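Local coordinates for protein peptidase, M20/M25/M40 family (Staphylococcus aureus, PDB 4EWT) that probably acts as a manganese-dependent amidohydrolase of the M20 peptidase family, splitting the amide bond of N-acylated amino acids, at residues P27-H32 with A81-E86; S66-K71 with S125-V130; M169-V174 with G350-N355. One frame throughout, in Å; residues are numbered along the deposited sequence.

Contact 1: P27-H32 with A81-E86; sequences PELSFH and ALPITE
Pro-27 and Ala-81 meet methylene to methyl, CB to CB at 3.5 Å, closer than carbons usually pack. The same Ala-81 methyl lies 3.4 Å from Glu-28 O, so it is pressed against both a ring and a carbonyl. That carbonyl also accepts the single hydrogen bond between the segments, from Ala-81 N to Glu-28 O at 2.8 Å, fairly straight at 159° and with the donor tilted 27° from the carbonyl plane. Ala-81 thus serves the buried half of the contact twice, through its N-H and through its methyl. On the looser side, Leu-29 reaches across with one branch: CD1 is 3.5 Å from Pro-83 N, touching the Leu-82 to Pro-83 peptide, and 4.0 Å from Pro-83 CD. It gets there with CD1 almost eclipsing CA (chi2 14°), an uncommon torsion that means either some strain or a loosely defined side chain. Pro-83, centre of an inverse gamma turn, is exposed, and a type II beta turn from Leu-29 to His-32 carries the chain on. Polar side chains here find their partners elsewhere: the Glu-28 carboxylate is bonded through OE1 to Thr-36 OG1 and through OE2 to Glu-35 N, at the start of helix 34-43, while Ser-30 OG binds Asp-80. The contact joins two loops at the metal centre, for the Leu-82 side chain lies about 4 Å from a bound manganese and touches the manganese ligand His-362. Resting on one backbone bond and close apolar contact, the joining depends on shape and backbone position, not on charge pairing between the loops.

Contact 2: S66-K71 with S125-V130; sequences SGKPGK and SFTGKV
Gly-128 O is gripped twice by Ser-66, by its backbone N at 3.1 Å along a nearly straight path and by its OG, also at 3.1 Å, from a bent approach. OG is doubly engaged as well: it accepts from Lys-68 N two residues on, the mark of an ST turn, and, placed between the backbone N and the carbonyl carbon (chi1 74°), it can meet Gly-128 O alongside the Ser-66 N-H. The turn belongs to the connection between strands 60-65 and 72-78 of the mixed sheet, which passes over the start of strand 129-135 lying between them. Lys-68 adds the shortest polar bond, NZ to Phe-126 O at 2.7 Å; the bend at chi3 (-75°) brings CE beside that oxygen too, and NZ has a second partner in Lys-123 O. Further along, the backbones themselves hold the loop: Gly-128 N donates to Lys-68 O from above the carbonyl plane, and Lys-129 N to Lys-71 O at 3.0 Å, as parallel pairing with the next strand begins. Two glycines make such closeness possible, Gly-70 CA and Gly-128 CA standing 3.6 Å apart. The Thr-127 hydroxyl is placed to donate to Lys-389 O, with Leu-388 O also within bonding distance, near the end of the modelled chain, while Ser-66 CB rests obliquely against the Phe-126 ring. Beside the Lys-129 bond, Gly-128 CA makes a C-H...O contact of 3.3 Å with Lys-71 O.

Contact 3: M169-V174 with G350-N355; sequences MKTGKV and GAAVEN
Thr-171 OG1 donates to Ala-352 O at 2.7 Å, the shortest sound bond between these segments and the one that uses a side chain. OG1 sits beside its own backbone N, anti to the carbonyl carbon (chi1 -50°), while the CG2 methyl is turned to Gly-350 O at 3.8 Å. Next to this pair, Met-169 O receives two backbone donors, Ala-352 N at 3.0 Å and, weakly and much more bent, Ala-351 N. The Ala-352 methyl closes on the same oxygen, with CB 3.2 Å away. Gly-350 completes the shell: its N binds Lys-173 O at 3.0 Å, and its CA makes a nearly straight C-H...O contact (167°) with Lys-170 O. In the mixed sheet, strand 344-350 runs between strands 159-166 and 173-176, parallel to the first and antiparallel to the second, and residues 169-172 pass over its C-terminal end, where Gly-350 lets the two backbones come close. A water beside Gly-172 N, to which its bond is weak, donates to Gly-350 O at 3.0 Å. Farther out, the backbone of Ala-351 is bonded to Met-166 and Ser-369, and Lys-170 O to the hydroxyl of Tyr-175, which probably helps to hold the carbonyl that meets Gly-350 CA. Toward the outer edge, Gly-172 and Val-174 pair with Gly-322 of strand 322-325, the outermost strand within this chain. The Val-174 side chain rests on Ile-375 of helix 372-386.

How the contacts relate
From the N terminus, contact 1 opens in the loop after helix 13-25 and closes at 81-86, just past strand 72-78. Contact 2 opens inside that span at 66-71 and closes beyond it at 125-130, so the two cross along the chain, although their centres lie 36 Å apart. Contact 3 follows in series and spans the longest stretch, 175 residues, including the strands of the second, antiparallel sheet. Contacts 2 and 3 share the mixed sheet and one theme: in each, a connection between two strands crosses the end of the strand between them. Contact 1 instead joins loops beside the manganese site, its nearest atoms about 11 Å from contact 3.

Contact 1: P27-H32 with A81-E86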
loop_
_atom_site.group_PDB
_atom_site.type_symbol
_atom_site.label_atom_id
_atom_site.label_comp_id
_atom_site.label_asym_id
_atom_site.label_seq_id
_atom_site.Cartn_x
_atom_site.Cartn_y
_atom_site.Cartn_z
ATOM N N PRO A 27 13.811 -17.619 41.066
ATOM C CA PRO A 27 13.823 -17.914 39.631
ATOM C C PRO A 27 15.145 -17.523 38.983
ATOM O O PRO A 27 15.798 -16.567 39.420
ATOM C CB PRO A 27 12.688 -17.046 39.092
ATOM C CG PRO A 27 12.688 -15.853 39.987
ATOM C CD PRO A 27 13.073 -16.372 41.357
ATOM N N GLU A 28 15.540 -18.268 37.958
ATOM C CA GLU A 28 16.737 -17.939 37.197
ATOM C C GLU A 28 16.476 -17.966 35.705
ATOM O O GLU A 28 15.694 -18.782 35.216
ATOM C CB GLU A 28 17.871 -18.895 37.528
ATOM C CG GLU A 28 18.512 -18.640 38.878
ATOM C CD GLU A 28 19.344 -19.807 39.338
ATOM O OE1 GLU A 28 18.937 -20.963 39.082
ATOM O OE2 GLU A 28 20.402 -19.568 39.950
ATOM N N LEU A 29 17.160 -17.073 34.999
ATOM C CA LEU A 29 17.047 -16.932 33.548
ATOM C C LEU A 29 17.546 -18.156 32.785
ATOM O O LEU A 29 18.362 -18.929 33.299
ATOM C CB LEU A 29 17.837 -15.695 33.100
ATOM C CG LEU A 29 17.131 -14.357 32.868
ATOM C CD1 LEU A 29 15.724 -14.296 33.426
ATOM C CD2 LEU A 29 17.986 -13.226 33.420
ATOM N N SER A 30 17.059 -18.301 31.551
ATOM C CA SER A 30 17.512 -19.342 30.629
ATOM C C SER A 30 19.026 -19.265 30.424
ATOM O O SER A 30 19.569 -18.186 30.201
ATOM C CB SER A 30 16.806 -19.208 29.278
ATOM O OG SER A 30 15.399 -19.130 29.423
ATOM N N PHE A 31 19.688 -20.417 30.517
ATOM C CA PHE A 31 21.151 -20.541 30.399
ATOM C C PHE A 31 21.934 -19.993 31.606
ATOM O O PHE A 31 23.164 -19.907 31.565
ATOM C CB PHE A 31 21.674 -19.950 29.079
ATOM C CG PHE A 31 21.039 -20.545 27.848
ATOM C CD1 PHE A 31 21.384 -21.828 27.417
ATOM C CD2 PHE A 31 20.105 -19.822 27.114
ATOM C CE1 PHE A 31 20.802 -22.382 26.276
ATOM C CE2 PHE A 31 19.519 -20.363 25.970
ATOM C CZ PHE A 31 19.869 -21.647 25.550
ATOM N N HIS A 32 21.220 -19.633 32.675
ATOM C CA HIS A 32 21.847 -19.167 33.921
ATOM C C HIS A 32 21.167 -19.765 35.161
ATOM O O HIS A 32 21.160 -19.158 36.236
ATOM C CB HIS A 32 21.840 -17.637 33.996
ATOM C CG HIS A 32 22.470 -16.969 32.814
ATOM N ND1 HIS A 32 23.824 -16.719 32.732
ATOM C CD2 HIS A 32 21.932 -16.507 31.661
ATOM C CE1 HIS A 32 24.092 -16.129 31.581
ATOM N NE2 HIS A 32 22.961 -15.986 30.913
ATOM N N ALA A 81 13.200 -19.520 34.147
ATOM C CA ALA A 81 12.285 -18.397 34.344
ATOM C C ALA A 81 12.483 -17.333 33.258
ATOM O O ALA A 81 13.231 -17.560 32.309
ATOM C CB ALA A 81 12.474 -17.805 35.726
ATOM N N LEU A 82 11.830 -16.179 33.412
ATOM C CA LEU A 82 11.822 -15.121 32.389
ATOM C C LEU A 82 12.319 -13.763 32.915
ATOM O O LEU A 82 12.254 -13.515 34.122
ATOM C CB LEU A 82 10.407 -14.961 31.832
ATOM C CG LEU A 82 9.860 -16.069 30.937
ATOM C CD1 LEU A 82 8.345 -16.130 31.054
ATOM C CD2 LEU A 82 10.290 -15.846 29.497
ATOM N N PRO A 83 12.815 -12.881 32.012
ATOM C CA PRO A 83 13.244 -11.527 32.402
ATOM C C PRO A 83 12.058 -10.573 32.621
ATOM O O PRO A 83 11.823 -9.670 31.813
ATOM C CB PRO A 83 14.093 -11.072 31.205
ATOM C CG PRO A 83 13.502 -11.797 30.035
ATOM C CD PRO A 83 13.088 -13.148 30.582
ATOM N N ILE A 84 11.327 -10.785 33.714
ATOM C CA ILE A 84 10.094 -10.051 34.006
ATOM C C ILE A 84 10.056 -9.645 35.480
ATOM O O ILE A 84 10.326 -10.464 36.364
ATOM C CB ILE A 84 8.841 -10.911 33.651
ATOM C CG1 ILE A 84 8.714 -11.081 32.128
ATOM C CG2 ILE A 84 7.563 -10.307 34.230
ATOM C CD1 ILE A 84 7.994 -12.331 31.709
ATOM N N THR A 85 9.657 -8.419 35.743
ATOM C CA THR A 85 9.557 -7.917 37.080
ATOM C C THR A 85 8.242 -8.309 37.689
ATOM O O THR A 85 7.216 -7.885 37.224
ATOM C CB THR A 85 9.680 -6.410 37.054
ATOM O OG1 THR A 85 11.032 -6.079 36.770
ATOM C CG2 THR A 85 9.304 -5.844 38.361
ATOM N N GLU A 86 8.277 -9.127 38.744
ATOM C CA GLU A 86 7.061 -9.714 39.322
ATOM C C GLU A 86 6.212 -8.678 40.057
ATOM O O GLU A 86 6.730 -7.853 40.813
ATOM C CB GLU A 86 7.385 -10.910 40.227
ATOM C CG GLU A 86 6.143 -11.589 40.835
ATOM C CD GLU A 86 6.396 -12.995 41.368
ATOM O OE1 GLU A 86 7.548 -13.482 41.309
ATOM O OE2 GLU A 86 5.425 -13.619 41.851
#

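Contact 2: S66-K71 with S125-V130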
loop_
_atom_site.group_PDB
_atom_site.type_symbol
_atom_site.label_atom_id
_atom_site.label_comp_id
_atom_site.label_asym_id
_atom_site.label_seq_id
_atom_site.Cartn_x
_atom_site.Cartn_y
_atom_site.Cartn_z
ATOM N N SER A 66 12.602 -49.854 37.045
ATOM C CA SER A 66 11.826 -50.786 37.861
ATOM C C SER A 66 12.632 -52.043 38.212
ATOM O O SER A 66 12.278 -52.774 39.135
ATOM C CB SER A 66 10.546 -51.185 37.132
ATOM O OG SER A 66 10.837 -52.087 36.082
ATOM N N GLY A 67 13.707 -52.279 37.462
ATOM C CA GLY A 67 14.535 -53.471 37.618
ATOM C C GLY A 67 14.136 -54.554 36.632
ATOM O O GLY A 67 14.836 -55.557 36.481
ATOM N N LYS A 68 13.006 -54.340 35.960
ATOM C CA LYS A 68 12.419 -55.336 35.064
ATOM C C LYS A 68 12.391 -54.811 33.624
ATOM O O LYS A 68 12.352 -53.592 33.416
ATOM C CB LYS A 68 11.008 -55.713 35.545
ATOM C CG LYS A 68 10.974 -56.407 36.919
ATOM C CD LYS A 68 9.649 -56.179 37.657
ATOM C CE LYS A 68 9.553 -54.760 38.227
ATOM N NZ LYS A 68 8.205 -54.449 38.794
ATOM N N PRO A 69 12.424 -55.721 32.628
ATOM C CA PRO A 69 12.459 -55.297 31.227
ATOM C C PRO A 69 11.140 -54.673 30.780
ATOM O O PRO A 69 10.071 -55.083 31.240
ATOM C CB PRO A 69 12.710 -56.609 30.465
ATOM C CG PRO A 69 13.177 -57.589 31.504
ATOM C CD PRO A 69 12.480 -57.190 32.748
ATOM N N GLY A 70 11.223 -53.683 29.894
ATOM C CA GLY A 70 10.036 -53.010 29.395
ATOM C C GLY A 70 10.301 -51.712 28.659
ATOM O O GLY A 70 11.449 -51.315 28.430
ATOM N N LYS A 71 9.223 -51.040 28.343
ATOM C CA LYS A 71 9.223 -49.747 27.676
ATOM C C LYS A 71 9.920 -48.658 28.453
ATOM O O LYS A 71 10.179 -48.806 29.626
ATOM C CB LYS A 71 7.787 -49.328 27.510
ATOM C CG LYS A 71 7.079 -50.110 26.503
ATOM C CD LYS A 71 5.638 -50.161 26.750
ATOM C CE LYS A 71 4.913 -50.604 25.502
ATOM N NZ LYS A 71 3.490 -50.223 25.547
ATOM N N SER A 125 5.254 -51.736 40.966
ATOM C CA SER A 125 3.994 -51.521 40.240
ATOM C C SER A 125 4.121 -51.241 38.737
ATOM O O SER A 125 3.115 -50.977 38.070
ATOM C CB SER A 125 3.174 -50.410 40.906
ATOM O OG SER A 125 2.833 -50.767 42.233
ATOM N N PHE A 126 5.341 -51.281 38.205
ATOM C CA PHE A 126 5.538 -51.140 36.759
ATOM C C PHE A 126 6.776 -51.878 36.269
ATOM O O PHE A 126 7.531 -52.441 37.067
ATOM C CB PHE A 126 5.543 -49.662 36.309
ATOM C CG PHE A 126 6.658 -48.831 36.898
ATOM C CD1 PHE A 126 7.849 -48.648 36.201
ATOM C CD2 PHE A 126 6.504 -48.209 38.141
ATOM C CE1 PHE A 126 8.880 -47.873 36.734
ATOM C CE2 PHE A 126 7.527 -47.427 38.689
ATOM C CZ PHE A 126 8.715 -47.260 37.988
ATOM N N THR A 127 6.959 -51.877 34.951
ATOM C CA THR A 127 8.127 -52.472 34.304
ATOM C C THR A 127 8.804 -51.430 33.418
ATOM O O THR A 127 8.237 -50.375 33.147
ATOM C CB THR A 127 7.747 -53.686 33.442
ATOM O OG1 THR A 127 6.880 -53.259 32.385
ATOM C CG2 THR A 127 7.047 -54.756 34.282
ATOM N N GLY A 128 10.014 -51.739 32.961
ATOM C CA GLY A 128 10.791 -50.803 32.159
ATOM C C GLY A 128 11.266 -49.627 32.988
ATOM O O GLY A 128 11.619 -49.789 34.154
ATOM N N LYS A 129 11.257 -48.441 32.385
ATOM C CA LYS A 129 11.837 -47.262 33.004
ATOM C C LYS A 129 10.996 -46.011 32.802
ATOM O O LYS A 129 10.311 -45.850 31.784
ATOM C CB LYS A 129 13.225 -46.975 32.419
ATOM C CG LYS A 129 14.292 -48.027 32.642
ATOM C CD LYS A 129 15.545 -47.637 31.872
ATOM C CE LYS A 129 16.402 -48.841 31.536
ATOM N NZ LYS A 129 17.251 -48.534 30.346
ATOM N N VAL A 130 11.078 -45.118 33.780
ATOM C CA VAL A 130 10.650 -43.744 33.615
ATOM C C VAL A 130 11.917 -42.915 33.476
ATOM O O VAL A 130 12.865 -43.075 34.251
ATOM C CB VAL A 130 9.860 -43.223 34.830
ATOM C CG1 VAL A 130 9.350 -41.812 34.566
ATOM C CG2 VAL A 130 8.703 -44.139 35.159
#

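Contact 3: M169-V174 with G350-N355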
loop_
_atom_site.group_PDB
_atom_site.type_symbol
_atom_site.label_atom_id
_atom_site.label_comp_id
_atom_site.label_asym_id
_atom_site.label_seq_id
_atom_site.Cartn_x
_atom_site.Cartn_y
_atom_site.Cartn_z
ATOM N N MET A 169 -6.943 -21.509 31.303
ATOM C CA MET A 169 -7.935 -22.578 31.190
ATOM C C MET A 169 -8.464 -23.002 32.560
ATOM O O MET A 169 -7.748 -22.938 33.562
ATOM C CB MET A 169 -7.364 -23.778 30.438
ATOM C CG MET A 169 -6.781 -23.441 29.074
ATOM S SD MET A 169 -6.258 -24.924 28.206
ATOM C CE MET A 169 -7.776 -25.363 27.357
ATOM N N LYS A 170 -9.713 -23.455 32.577
ATOM C CA LYS A 170 -10.450 -23.729 33.809
ATOM C C LYS A 170 -9.841 -24.855 34.633
ATOM O O LYS A 170 -9.657 -25.970 34.143
ATOM C CB LYS A 170 -11.911 -24.044 33.483
ATOM C CG LYS A 170 -12.872 -23.900 34.666
ATOM C CD LYS A 170 -14.192 -23.279 34.210
ATOM C CE LYS A 170 -13.982 -21.835 33.737
ATOM N NZ LYS A 170 -15.005 -21.399 32.745
ATOM N N THR A 171 -9.528 -24.538 35.889
ATOM C CA THR A 171 -9.041 -25.511 36.859
ATOM C C THR A 171 -10.118 -26.559 37.124
ATOM O O THR A 171 -11.314 -26.257 37.090
ATOM C CB THR A 171 -8.631 -24.821 38.180
ATOM O OG1 THR A 171 -7.757 -23.723 37.893
ATOM C CG2 THR A 171 -7.911 -25.790 39.105
ATOM N N GLY A 172 -9.686 -27.792 37.368
ATOM C CA GLY A 172 -10.599 -28.900 37.590
ATOM C C GLY A 172 -10.587 -29.923 36.472
ATOM O O GLY A 172 -11.310 -30.919 36.531
ATOM N N LYS A 173 -9.774 -29.673 35.443
ATOM C CA LYS A 173 -9.607 -30.633 34.344
ATOM C C LYS A 173 -8.312 -30.499 33.540
ATOM O O LYS A 173 -7.596 -29.509 33.650
ATOM C CB LYS A 173 -10.825 -30.652 33.407
ATOM C CG LYS A 173 -11.435 -29.317 33.079
ATOM C CD LYS A 173 -12.831 -29.529 32.521
ATOM C CE LYS A 173 -13.605 -28.225 32.445
ATOM N NZ LYS A 173 -15.067 -28.495 32.398
ATOM N N VAL A 174 -8.027 -31.536 32.756
ATOM C CA VAL A 174 -6.868 -31.588 31.869
ATOM C C VAL A 174 -7.321 -31.579 30.415
ATOM O O VAL A 174 -8.397 -32.091 30.091
ATOM C CB VAL A 174 -5.966 -32.832 32.129
ATOM C CG1 VAL A 174 -5.216 -32.690 33.443
ATOM C CG2 VAL A 174 -6.773 -34.123 32.100
ATOM N N GLY A 350 -5.586 -27.255 33.575
ATOM C CA GLY A 350 -6.268 -26.005 33.891
ATOM C C GLY A 350 -5.699 -25.408 35.167
ATOM O O GLY A 350 -5.567 -26.101 36.184
ATOM N N ALA A 351 -5.354 -24.127 35.113
ATOM C CA ALA A 351 -4.707 -23.462 36.241
ATOM C C ALA A 351 -5.229 -22.043 36.504
ATOM O O ALA A 351 -4.586 -21.273 37.219
ATOM C CB ALA A 351 -3.201 -23.446 36.030
ATOM N N ALA A 352 -6.384 -21.704 35.933
ATOM C CA ALA A 352 -6.997 -20.386 36.145
ATOM C C ALA A 352 -7.402 -20.184 37.608
ATOM O O ALA A 352 -8.064 -21.037 38.199
ATOM C CB ALA A 352 -8.197 -20.188 35.224
ATOM N N VAL A 353 -6.985 -19.055 38.180
ATOM C CA VAL A 353 -7.284 -18.720 39.575
ATOM C C VAL A 353 -8.793 -18.634 39.818
ATOM O O VAL A 353 -9.547 -18.234 38.929
ATOM C CB VAL A 353 -6.578 -17.407 40.023
ATOM C CG1 VAL A 353 -5.073 -17.622 40.160
ATOM C CG2 VAL A 353 -6.870 -16.260 39.052
ATOM N N GLU A 354 -9.224 -19.027 41.016
ATOM C CA GLU A 354 -10.650 -19.084 41.357
ATOM C C GLU A 354 -11.262 -17.691 41.460
ATOM O O GLU A 354 -12.266 -17.398 40.810
ATOM C CB GLU A 354 -10.887 -19.857 42.666
ATOM C CG GLU A 354 -9.882 -20.968 42.977
ATOM C CD GLU A 354 -9.954 -22.166 42.030
ATOM O OE1 GLU A 354 -9.279 -23.178 42.320
ATOM O OE2 GLU A 354 -10.669 -22.105 41.006
ATOM N N ASN A 355 -10.536 -16.810 42.113
ATOM C CA ASN A 355 -10.975 -15.456 42.366
ATOM C C ASN A 355 -9.951 -14.457 41.904
ATOM O O ASN A 355 -8.793 -14.746 41.814
ATOM C CB ASN A 355 -11.207 -15.256 43.868
ATOM C CG ASN A 355 -12.464 -15.953 44.377
ATOM O OD1 ASN A 355 -13.566 -15.408 44.300
ATOM N ND2 ASN A 355 -12.303 -17.167 44.896
HETATM O O HOH W 1 -7.167 -28.624 35.865
#